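Local atomic coordinates of arginase (Trypanosoma brucei brucei, PDB entry 4RHJ), a protein that is of unknown function, although it has the arginase-deacetylase fold and belongs to the arginase family, having evolved without the binuclear manganese cluster. Residues A[103-108]-A[117-122]; A[121-126]-A[144-149]; A[129-134]-A[151-156]; A[172-175]-A[180-183]. All coordinates share one frame; numbering follows the deposited sequence.

Contact 1 (A[103-108]-A[117-122])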
loop_
_atom_site.group_PDB
_atom_site.type_symbol
_atom_site.label_atom_id
_atom_site.label_comp_id
_atom_site.label_asym_id
_atom_site.label_seq_id
_atom_site.Cartn_x
_atom_site.Cartn_y
_atom_site.Cartn_z
ATOM N N GLN A 103 8.725 -16.877 24.400
ATOM C CA GLN A 103 9.459 -17.490 23.295
ATOM C C GLN A 103 9.900 -18.921 23.583
ATOM O O GLN A 103 10.390 -19.220 24.671
ATOM C CB GLN A 103 10.699 -16.652 22.948
ATOM C CG GLN A 103 10.424 -15.310 22.289
ATOM C CD GLN A 103 9.954 -15.445 20.857
ATOM O OE1 GLN A 103 9.838 -16.546 20.339
ATOM N NE2 GLN A 103 9.675 -14.319 20.211
ATOM N N MET A 104 9.745 -19.796 22.594
ATOM C CA MET A 104 10.357 -21.124 22.627
ATOM C C MET A 104 11.850 -21.071 22.991
ATOM O O MET A 104 12.316 -21.757 23.896
ATOM C CB MET A 104 10.196 -21.808 21.272
ATOM C CG MET A 104 8.797 -22.143 20.904
ATOM S SD MET A 104 8.635 -23.903 20.676
ATOM C CE MET A 104 6.913 -24.110 21.048
ATOM N N LEU A 105 12.589 -20.239 22.277
ATOM C CA LEU A 105 14.039 -20.179 22.395
ATOM C C LEU A 105 14.476 -19.303 23.572
ATOM O O LEU A 105 14.229 -18.099 23.582
ATOM C CB LEU A 105 14.629 -19.651 21.079
ATOM C CG LEU A 105 16.057 -19.930 20.608
ATOM C CD1 LEU A 105 16.375 -21.393 20.702
ATOM C CD2 LEU A 105 16.224 -19.466 19.168
ATOM N N ASP A 106 15.118 -19.902 24.569
ATOM C CA ASP A 106 15.661 -19.104 25.662
ATOM C C ASP A 106 16.867 -18.297 25.199
ATOM O O ASP A 106 17.908 -18.856 24.867
ATOM C CB ASP A 106 16.057 -19.980 26.849
ATOM C CG ASP A 106 16.660 -19.173 27.994
ATOM O OD1 ASP A 106 16.611 -17.928 27.955
ATOM O OD2 ASP A 106 17.173 -19.785 28.949
ATOM N N GLU A 107 16.731 -16.975 25.222
ATOM C CA GLU A 107 17.806 -16.089 24.791
ATOM C C GLU A 107 19.064 -16.006 25.661
ATOM O O GLU A 107 19.863 -15.080 25.510
ATOM C CB GLU A 107 17.226 -14.740 24.349
ATOM C CG GLU A 107 16.105 -14.860 23.327
ATOM C CD GLU A 107 15.216 -13.633 23.275
ATOM O OE1 GLU A 107 14.147 -13.693 22.634
ATOM O OE2 GLU A 107 15.587 -12.606 23.872
ATOM N N ALA A 108 19.238 -16.982 26.555
ATOM C CA ALA A 108 20.238 -16.941 27.628
ATOM C C ALA A 108 20.647 -18.325 28.134
ATOM O O ALA A 108 21.029 -18.467 29.293
ATOM C CB ALA A 108 19.724 -16.114 28.798
ATOM N N ASP A 117 13.430 -31.257 13.766
ATOM C CA ASP A 117 12.793 -32.236 14.635
ATOM C C ASP A 117 12.607 -31.654 16.028
ATOM O O ASP A 117 11.591 -31.891 16.675
ATOM C CB ASP A 117 13.620 -33.522 14.715
ATOM C CG ASP A 117 12.826 -34.691 15.265
ATOM O OD1 ASP A 117 11.738 -34.466 15.821
ATOM O OD2 ASP A 117 13.294 -35.839 15.141
ATOM N N GLU A 118 13.591 -30.893 16.495
ATOM C CA GLU A 118 13.487 -30.306 17.819
ATOM C C GLU A 118 12.422 -29.212 17.859
ATOM O O GLU A 118 11.601 -29.207 18.769
ATOM C CB GLU A 118 14.850 -29.791 18.277
ATOM C CG GLU A 118 15.757 -30.949 18.713
ATOM C CD GLU A 118 17.183 -30.540 19.044
ATOM O OE1 GLU A 118 17.792 -31.216 19.900
ATOM O OE2 GLU A 118 17.703 -29.571 18.443
ATOM N N TRP A 119 12.421 -28.310 16.873
ATOM C CA TRP A 119 11.386 -27.270 16.768
ATOM C C TRP A 119 9.997 -27.902 16.729
ATOM O O TRP A 119 9.032 -27.354 17.255
ATOM C CB TRP A 119 11.595 -26.404 15.513
ATOM C CG TRP A 119 12.563 -25.229 15.662
ATOM C CD1 TRP A 119 13.747 -25.062 15.018
ATOM C CD2 TRP A 119 12.391 -24.062 16.478
ATOM N NE1 TRP A 119 14.335 -23.880 15.389
ATOM C CE2 TRP A 119 13.522 -23.246 16.285
ATOM C CE3 TRP A 119 11.389 -23.629 17.349
ATOM C CZ2 TRP A 119 13.684 -22.029 16.939
ATOM C CZ3 TRP A 119 11.552 -22.420 17.997
ATOM C CH2 TRP A 119 12.685 -21.634 17.787
ATOM N N TYR A 120 9.920 -29.065 16.098
ATOM C CA TYR A 120 8.673 -29.789 15.886
ATOM C C TYR A 120 8.199 -30.513 17.127
ATOM O O TYR A 120 7.035 -30.417 17.504
ATOM C CB TYR A 120 8.833 -30.814 14.756
ATOM C CG TYR A 120 7.695 -31.797 14.685
ATOM C CD1 TYR A 120 6.481 -31.438 14.120
ATOM C CD2 TYR A 120 7.828 -33.080 15.190
ATOM C CE1 TYR A 120 5.428 -32.335 14.056
ATOM C CE2 TYR A 120 6.785 -33.988 15.131
ATOM C CZ TYR A 120 5.586 -33.610 14.564
ATOM O OH TYR A 120 4.540 -34.508 14.505
ATOM N N LEU A 121 9.106 -31.270 17.734
ATOM C CA LEU A 121 8.797 -32.043 18.923
ATOM C C LEU A 121 8.327 -31.132 20.044
ATOM O O LEU A 121 7.367 -31.447 20.737
ATOM C CB LEU A 121 10.015 -32.852 19.371
ATOM C CG LEU A 121 10.400 -34.096 18.559
ATOM C CD1 LEU A 121 11.481 -34.903 19.263
ATOM C CD2 LEU A 121 9.195 -34.976 18.235
ATOM N N GLY A 122 9.011 -30.002 20.210
ATOM C CA GLY A 122 8.627 -28.989 21.180
ATOM C C GLY A 122 7.305 -28.319 20.851
ATOM O O GLY A 122 6.395 -28.291 21.675
#

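Contact 2 (A[121-126]-A[144-149])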
loop_
_atom_site.group_PDB
_atom_site.type_symbol
_atom_site.label_atom_id
_atom_site.label_comp_id
_atom_site.label_asym_id
_atom_site.label_seq_id
_atom_site.Cartn_x
_atom_site.Cartn_y
_atom_site.Cartn_z
ATOM N N LEU A 121 9.106 -31.270 17.734
ATOM C CA LEU A 121 8.797 -32.043 18.923
ATOM C C LEU A 121 8.327 -31.132 20.044
ATOM O O LEU A 121 7.367 -31.447 20.737
ATOM C CB LEU A 121 10.015 -32.852 19.371
ATOM C CG LEU A 121 10.400 -34.096 18.559
ATOM C CD1 LEU A 121 11.481 -34.903 19.263
ATOM C CD2 LEU A 121 9.195 -34.976 18.235
ATOM N N GLY A 122 9.011 -30.002 20.210
ATOM C CA GLY A 122 8.627 -28.989 21.180
ATOM C C GLY A 122 7.305 -28.319 20.851
ATOM O O GLY A 122 6.395 -28.291 21.675
ATOM N N SER A 123 7.198 -27.783 19.638
ATOM C CA SER A 123 5.958 -27.178 19.158
ATOM C C SER A 123 4.795 -28.153 19.304
ATOM O O SER A 123 3.661 -27.767 19.583
ATOM C CB SER A 123 6.114 -26.737 17.693
ATOM O OG SER A 123 5.084 -25.852 17.287
ATOM N N LEU A 124 5.084 -29.426 19.104
ATOM C CA LEU A 124 4.093 -30.469 19.280
ATOM C C LEU A 124 3.788 -30.617 20.769
ATOM O O LEU A 124 2.656 -30.781 21.168
ATOM C CB LEU A 124 4.610 -31.775 18.672
ATOM C CG LEU A 124 3.732 -32.968 18.316
ATOM C CD1 LEU A 124 3.068 -32.800 16.956
ATOM C CD2 LEU A 124 4.564 -34.243 18.382
ATOM N N GLU A 125 4.818 -30.542 21.595
ATOM C CA GLU A 125 4.642 -30.698 23.035
ATOM C C GLU A 125 3.978 -29.488 23.688
ATOM O O GLU A 125 3.134 -29.640 24.570
ATOM C CB GLU A 125 5.987 -30.966 23.700
ATOM C CG GLU A 125 6.111 -30.349 25.062
ATOM C CD GLU A 125 7.233 -30.953 25.829
ATOM O OE1 GLU A 125 7.924 -31.814 25.247
ATOM O OE2 GLU A 125 7.414 -30.573 27.002
ATOM N N ALA A 126 4.366 -28.287 23.264
ATOM C CA ALA A 126 3.695 -27.073 23.715
ATOM C C ALA A 126 2.218 -27.084 23.326
ATOM O O ALA A 126 1.350 -26.939 24.181
ATOM C CB ALA A 126 4.373 -25.848 23.141
ATOM N N GLY A 144 6.114 -21.412 9.268
ATOM C CA GLY A 144 4.872 -22.088 8.952
ATOM C C GLY A 144 4.858 -23.544 9.344
ATOM O O GLY A 144 3.831 -24.193 9.227
ATOM N N SER A 145 6.000 -24.041 9.817
ATOM C CA SER A 145 6.115 -25.408 10.336
ATOM C C SER A 145 5.235 -25.660 11.547
ATOM O O SER A 145 4.788 -26.786 11.787
ATOM C CB SER A 145 7.561 -25.703 10.706
ATOM O OG SER A 145 8.132 -24.609 11.396
ATOM N N ALA A 146 4.995 -24.600 12.313
ATOM C CA ALA A 146 4.100 -24.657 13.465
ATOM C C ALA A 146 2.636 -24.727 13.056
ATOM O O ALA A 146 1.758 -24.358 13.829
ATOM C CB ALA A 146 4.318 -23.461 14.364
ATOM N N THR A 147 2.369 -25.161 11.830
ATOM C CA THR A 147 1.006 -25.497 11.450
ATOM C C THR A 147 0.865 -26.992 11.626
ATOM O O THR A 147 -0.038 -27.458 12.308
ATOM C CB THR A 147 0.677 -25.059 10.018
ATOM O OG1 THR A 147 0.459 -23.640 10.015
ATOM C CG2 THR A 147 -0.588 -25.772 9.496
ATOM N N LEU A 148 1.816 -27.721 11.060
ATOM C CA LEU A 148 1.895 -29.170 11.169
ATOM C C LEU A 148 1.792 -29.683 12.614
ATOM O O LEU A 148 0.944 -30.508 12.917
ATOM C CB LEU A 148 3.205 -29.639 10.521
ATOM C CG LEU A 148 3.638 -31.098 10.617
ATOM C CD1 LEU A 148 2.529 -32.037 10.160
ATOM C CD2 LEU A 148 4.895 -31.295 9.792
ATOM N N SER A 149 2.647 -29.176 13.501
ATOM C CA SER A 149 2.736 -29.669 14.881
ATOM C C SER A 149 1.476 -29.429 15.702
ATOM O O SER A 149 1.039 -30.301 16.447
ATOM C CB SER A 149 3.915 -29.016 15.601
ATOM O OG SER A 149 4.954 -28.687 14.697
#

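Contact 3 (A[129-134]-A[151-156])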
loop_
_atom_site.group_PDB
_atom_site.type_symbol
_atom_site.label_atom_id
_atom_site.label_comp_id
_atom_site.label_asym_id
_atom_site.label_seq_id
_atom_site.Cartn_x
_atom_site.Cartn_y
_atom_site.Cartn_z
ATOM N N GLU A 129 0.232 -29.424 25.230
ATOM C CA GLU A 129 0.106 -29.040 26.633
ATOM C C GLU A 129 -0.697 -27.755 26.792
ATOM O O GLU A 129 -1.076 -27.387 27.898
ATOM C CB GLU A 129 1.485 -28.876 27.280
ATOM C CG GLU A 129 1.490 -29.018 28.795
ATOM C CD GLU A 129 2.016 -30.366 29.280
ATOM O OE1 GLU A 129 2.268 -31.260 28.451
ATOM O OE2 GLU A 129 2.194 -30.537 30.501
ATOM N N LEU A 130 -0.952 -27.076 25.682
ATOM C CA LEU A 130 -1.830 -25.911 25.678
ATOM C C LEU A 130 -3.269 -26.326 25.396
ATOM O O LEU A 130 -4.223 -25.770 25.954
ATOM C CB LEU A 130 -1.371 -24.884 24.640
ATOM C CG LEU A 130 -0.180 -24.053 25.107
ATOM C CD1 LEU A 130 0.107 -22.880 24.172
ATOM C CD2 LEU A 130 -0.380 -23.600 26.556
ATOM N N LEU A 131 -3.402 -27.313 24.515
ATOM C CA LEU A 131 -4.689 -27.842 24.100
ATOM C C LEU A 131 -5.298 -28.726 25.166
ATOM O O LEU A 131 -6.514 -28.770 25.306
ATOM C CB LEU A 131 -4.556 -28.634 22.801
ATOM C CG LEU A 131 -4.396 -27.842 21.515
ATOM C CD1 LEU A 131 -4.163 -28.790 20.359
ATOM C CD2 LEU A 131 -5.621 -26.982 21.292
ATOM N N GLU A 132 -4.460 -29.440 25.911
ATOM C CA GLU A 132 -4.969 -30.275 26.981
ATOM C C GLU A 132 -5.729 -29.412 27.978
ATOM O O GLU A 132 -6.792 -29.805 28.469
ATOM C CB GLU A 132 -3.835 -31.042 27.668
ATOM C CG GLU A 132 -3.464 -32.309 26.947
ATOM C CD GLU A 132 -2.247 -32.990 27.535
ATOM O OE1 GLU A 132 -2.019 -32.877 28.757
ATOM O OE2 GLU A 132 -1.518 -33.648 26.768
ATOM N N LYS A 133 -5.213 -28.213 28.234
ATOM C CA LYS A 133 -5.778 -27.353 29.272
ATOM C C LYS A 133 -6.900 -26.430 28.788
ATOM O O LYS A 133 -7.397 -25.606 29.542
ATOM C CB LYS A 133 -4.680 -26.507 29.915
ATOM C CG LYS A 133 -3.440 -27.246 30.369
ATOM C CD LYS A 133 -2.419 -26.248 30.911
ATOM C CE LYS A 133 -1.165 -26.921 31.461
ATOM N NZ LYS A 133 -1.335 -27.427 32.854
ATOM N N GLY A 134 -7.304 -26.564 27.537
ATOM C CA GLY A 134 -8.424 -25.786 27.045
ATOM C C GLY A 134 -8.086 -24.354 26.666
ATOM O O GLY A 134 -8.963 -23.492 26.651
ATOM N N VAL A 151 -1.772 -28.682 14.757
ATOM C CA VAL A 151 -2.915 -29.468 14.324
ATOM C C VAL A 151 -2.703 -30.962 14.626
ATOM O O VAL A 151 -3.668 -31.698 14.812
ATOM C CB VAL A 151 -3.201 -29.256 12.819
ATOM C CG1 VAL A 151 -2.016 -29.613 12.033
ATOM C CG2 VAL A 151 -4.400 -30.084 12.355
ATOM N N GLU A 152 -1.453 -31.418 14.712
ATOM C CA GLU A 152 -1.216 -32.830 15.041
ATOM C C GLU A 152 -1.355 -33.141 16.532
ATOM O O GLU A 152 -1.716 -34.260 16.897
ATOM C CB GLU A 152 0.149 -33.278 14.536
ATOM C CG GLU A 152 0.110 -33.664 13.072
ATOM C CD GLU A 152 1.286 -34.479 12.657
ATOM O OE1 GLU A 152 2.399 -34.175 13.127
ATOM O OE2 GLU A 152 1.098 -35.418 11.861
ATOM N N ALA A 153 -1.085 -32.148 17.377
ATOM C CA ALA A 153 -1.383 -32.221 18.805
ATOM C C ALA A 153 -2.883 -32.267 19.070
ATOM O O ALA A 153 -3.334 -32.799 20.084
ATOM C CB ALA A 153 -0.794 -31.063 19.504
ATOM N N TYR A 154 -3.648 -31.687 18.149
ATOM C CA TYR A 154 -5.102 -31.603 18.275
ATOM C C TYR A 154 -5.751 -32.926 17.925
ATOM O O TYR A 154 -6.654 -33.399 18.621
ATOM C CB TYR A 154 -5.664 -30.497 17.372
ATOM C CG TYR A 154 -7.094 -30.137 17.681
ATOM C CD1 TYR A 154 -8.143 -30.925 17.235
ATOM C CD2 TYR A 154 -7.392 -29.014 18.430
ATOM C CE1 TYR A 154 -9.441 -30.604 17.527
ATOM C CE2 TYR A 154 -8.695 -28.683 18.729
ATOM C CZ TYR A 154 -9.712 -29.479 18.278
ATOM O OH TYR A 154 -11.008 -29.148 18.577
ATOM N N LYS A 155 -5.288 -33.507 16.825
ATOM C CA LYS A 155 -5.812 -34.768 16.335
ATOM C C LYS A 155 -5.367 -35.932 17.220
ATOM O O LYS A 155 -6.009 -36.974 17.263
ATOM C CB LYS A 155 -5.363 -34.994 14.892
ATOM C CG LYS A 155 -6.252 -35.941 14.107
ATOM C CD LYS A 155 -7.657 -35.388 13.959
ATOM C CE LYS A 155 -8.447 -36.207 12.967
ATOM N NZ LYS A 155 -9.802 -35.656 12.785
ATOM N N ARG A 156 -4.253 -35.755 17.914
ATOM C CA ARG A 156 -3.813 -36.722 18.910
ATOM C C ARG A 156 -4.789 -36.731 20.076
ATOM O O ARG A 156 -5.278 -37.785 20.487
ATOM C CB ARG A 156 -2.407 -36.386 19.388
ATOM C CG ARG A 156 -2.064 -36.892 20.777
ATOM C CD ARG A 156 -1.214 -35.871 21.519
ATOM N NE ARG A 156 -0.609 -34.918 20.594
ATOM C CZ ARG A 156 0.535 -35.129 19.950
ATOM N NH1 ARG A 156 1.197 -36.262 20.118
ATOM N NH2 ARG A 156 1.007 -34.214 19.124
#

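Contact 4 (A[172-175]-A[180-183])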
loop_
_atom_site.group_PDB
_atom_site.type_symbol
_atom_site.label_atom_id
_atom_site.label_comp_id
_atom_site.label_asym_id
_atom_site.label_seq_id
_atom_site.Cartn_x
_atom_site.Cartn_y
_atom_site.Cartn_z
ATOM N N PRO A 172 0.411 -21.927 -2.644
ATOM C CA PRO A 172 -0.344 -23.013 -2.010
ATOM C C PRO A 172 0.480 -23.751 -0.975
ATOM O O PRO A 172 -0.096 -24.298 -0.048
ATOM C CB PRO A 172 -0.701 -23.931 -3.182
ATOM C CG PRO A 172 -0.651 -23.078 -4.373
ATOM C CD PRO A 172 0.427 -22.057 -4.112
ATOM N N SER A 173 1.801 -23.761 -1.143
ATOM C CA SER A 173 2.714 -24.400 -0.200
ATOM C C SER A 173 2.352 -25.880 -0.004
ATOM O O SER A 173 2.136 -26.341 1.110
ATOM C CB SER A 173 2.703 -23.654 1.137
ATOM O OG SER A 173 3.852 -23.940 1.917
ATOM N N VAL A 174 2.295 -26.614 -1.112
ATOM C CA VAL A 174 1.849 -28.005 -1.109
ATOM C C VAL A 174 2.580 -28.897 -2.118
ATOM O O VAL A 174 2.493 -30.126 -2.044
ATOM C CB VAL A 174 0.339 -28.104 -1.405
ATOM C CG1 VAL A 174 -0.487 -27.607 -0.217
ATOM C CG2 VAL A 174 0.007 -27.333 -2.667
ATOM N N SER A 175 3.287 -28.281 -3.060
ATOM C CA SER A 175 4.049 -29.020 -4.065
ATOM C C SER A 175 5.150 -29.826 -3.406
ATOM O O SER A 175 5.473 -30.914 -3.855
ATOM C CB SER A 175 4.653 -28.072 -5.099
ATOM O OG SER A 175 6.061 -28.015 -4.979
ATOM N N PRO A 180 4.086 -28.100 5.340
ATOM C CA PRO A 180 3.243 -28.531 6.458
ATOM C C PRO A 180 1.777 -28.824 6.126
ATOM O O PRO A 180 1.133 -29.505 6.907
ATOM C CB PRO A 180 3.341 -27.349 7.426
ATOM C CG PRO A 180 3.623 -26.212 6.574
ATOM C CD PRO A 180 4.509 -26.701 5.485
ATOM N N LEU A 181 1.252 -28.328 5.017
ATOM C CA LEU A 181 -0.138 -28.617 4.662
ATOM C C LEU A 181 -0.210 -29.893 3.813
ATOM O O LEU A 181 -1.128 -30.711 3.950
ATOM C CB LEU A 181 -0.748 -27.428 3.918
ATOM C CG LEU A 181 0.010 -26.118 4.126
ATOM C CD1 LEU A 181 -0.211 -25.173 2.964
ATOM C CD2 LEU A 181 -0.399 -25.477 5.446
ATOM N N ARG A 182 0.776 -30.043 2.933
ATOM C CA ARG A 182 0.971 -31.255 2.156
ATOM C C ARG A 182 1.140 -32.479 3.067
ATOM O O ARG A 182 0.678 -33.578 2.755
ATOM C CB ARG A 182 2.189 -31.088 1.248
ATOM C CG ARG A 182 2.568 -32.314 0.463
ATOM C CD ARG A 182 1.453 -32.732 -0.446
ATOM N NE ARG A 182 1.819 -33.912 -1.218
ATOM C CZ ARG A 182 2.428 -33.869 -2.397
ATOM N NH1 ARG A 182 2.739 -32.699 -2.945
ATOM N NH2 ARG A 182 2.723 -34.996 -3.028
ATOM N N VAL A 183 1.805 -32.280 4.198
ATOM C CA VAL A 183 2.023 -33.365 5.136
ATOM C C VAL A 183 0.716 -33.745 5.815
ATOM O O VAL A 183 0.449 -34.919 6.057
ATOM C CB VAL A 183 3.070 -32.997 6.204
ATOM C CG1 VAL A 183 3.197 -34.106 7.235
ATOM C CG2 VAL A 183 4.408 -32.730 5.547
#

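Contact 1 (A[103-108]-A[117-122])
M104 crosses the six-membered end of the W119 indole obliquely on its way from its loop to the backbone of helix 116-131, and nearly every atom of its side chain has something to touch. The first is CB, 3.6 Å from W119 CZ3, an atom of the six-membered ring. The next atom stays with the same carbon: M104 CG lies 4.0 Å from W119 CZ3. A bend at chi2 (-120°) then turns the chain past the ring, which leaves SD 5.4 Å from the centroid of the W119 six-membered ring and 75° off its normal. The sulfur is therefore beside the ring and makes an edge-on Met-aromatic contact. Finally, the methyl group passes beyond the indole to the helix, where M104 CE approaches the carbonyl carbon C of G122 at 4.2 Å, a place where the helix offers bare backbone. L105 adds a looser apolar touch, its CD2 being 4.2 Å from W119 CZ2. No hydrogen bond links the two segments, so apolar packing and the sulfur-ring contact carry the join. Segment 103-108 starts on the last residue of strand 95-103 and runs on into the loop before helix 116-131, and the backbone of M104 is hydrogen-bonded to G50 of strand 46-50. Around this buried cluster, F25 of helix 23-30 packs on M104, while F22 and Y51 meet the W119 ring, the latter edge-to-face.

Contact 2 (A[121-126]-A[144-149])
S123 and S149 face each other across the gap between two helices, with L124 reaching past S149 beside them. The backbones come very near here, L124 CA and S149 CA being 4.7 Å apart, and the small serines fill the space between. The two hydroxyl-bearing groups lie next to each other without bonding: S123 CB is 3.8 Å from S149 OG, and S123 OG is equally far from S149 CB. A chi1 of -165° directs the S123 oxygen over the turn that precedes helix 148-157, where the methyl CB of A146 lies 3.9 Å from S123 OG. L124 takes another course. With CG anti to the backbone N (chi1 -162°), it carries CD1 past S149 CA to end 3.3 Å from S149 O, and L124 CD1 and S149 CB are 4.1 Å apart. The turn itself is a type I beta turn from G144 to T147, and Y51 packs against both S123 and A146. A146 is about 12 Å, side chain to side chain, from D244, a manganese ligand in another structure of this protein. Chemically, the two segments meet by van der Waals contact alone, although two hydroxyls and a carbonyl oxygen take part; no hydrogen bond crosses. S149 OG makes a weak hydrogen bond back to S145 O at 3.5 Å, whereas S123 OG is buried with no hydrogen-bond partner, a probable small cost paid for the close approach of the helices.

Contact 3 (A[129-134]-A[151-156])
The phenol ring of Y154 meets L131 obliquely, and both methyl branches of the leucine share the same ring atom: L131 CD1 is 3.8 Å from Y154 CD2, and L131 CD2 is 3.9 Å from it. A second flat group, the guanidinium of R156, has A153 CA at its edge and in its plane. These residues belong to two helices of the parallel alpha/beta arginase-deacetylase fold. Helix 116-131 is the crossover of a beta-alpha-beta unit between strands 95-103 and 136-140, which are parallel and have strand 46-50 between them, and its last turns lean on helix 148-157, which follows the second of those strands. The side chains of L131 and Y154 cross at about a right angle. L131 CD1 also presses on the helix backbone, coming within 3.6 Å of Y154 CA, so it sits between the Y154 ring and A153, whose CB lies 4.2 Å from L131 CD1. The chi1 of Y154, -167°, swings its ring to the flank of L131, and the ring also meets that of F158 and touches I163 of strand 163-168. Just beyond L131, helix 116-131 ends in a Schellman motif at G134, where the chain adopts positive phi. On the second helix, R156 folds back along its own backbone, and its NE makes a weak hydrogen bond of 3.5 Å to A153 O.

Contact 4 (A[172-175]-A[180-183])
One hydrogen bond joins R182 to V174, and it is short and nearly straight: R182 NH1 donates to V174 O over 2.7 Å, with an angle of 160° at the hydrogen. The acceptor lies at the edge of the guanidinium, close to its plane, and the donor lies in the carbonyl plane. A bend at chi2 (61°) curls the arginine round this oxygen, which also brings its aliphatic part near, R182 CD being 3.2 Å from V174 O. The other side of the guanidinium is tied to its own helix, for NE belongs to a salt bridge with D186, and the group is thus fixed from two directions.

The apolar part centres on L181. Its CD1 lies 4.0 Å from V174 CG1, the two side chains crossing at about a right angle, and L181 CD1 is 3.8 Å from S173 CB. The same methyl is close to backbone oxygens, with L181 CD1 only 3.1 Å from P172 O and 3.2 Å from S173 O. Its chi1 is -19°, nearly eclipsed, so either the leucine is strained here or its placement is uncertain. H167 of strand 163-168 packs on L181 and S173.

S173 O is hydrogen-bonded to S179 OG, a further tie within the loop, and the side chain of S173 is about 6 Å from that of D244, at which manganese has been seen in this protein although none is bound to this chain. The chemistry is that of a loop fastened by its backbone: a cationic side chain, itself partly balanced by D186, holds a carbonyl of the 172-175 loop to helix 180-186, and this probably polarises that carbonyl.

How the contacts relate
From the N terminus, contact 1 closes the loop that leaves strand 95-103, folding it onto the start of helix 116-131. The next two contacts cross: 121-126 and 129-134 on that helix pair in order with 144-149 and 151-156, so strand 136-140 lies inside both loops and the two helices are joined at two successive places. Contact 1 shares L121 and G122 with contact 2, and a probable hydrogen bond between Y120 OH and E152 OE1 links it to contact 3. Contact 4 follows in series, closing a four-residue gap within the connection from strand 163-168 to helix 180-186; L148 packs on P180 and V183, joining that helix to contact 2.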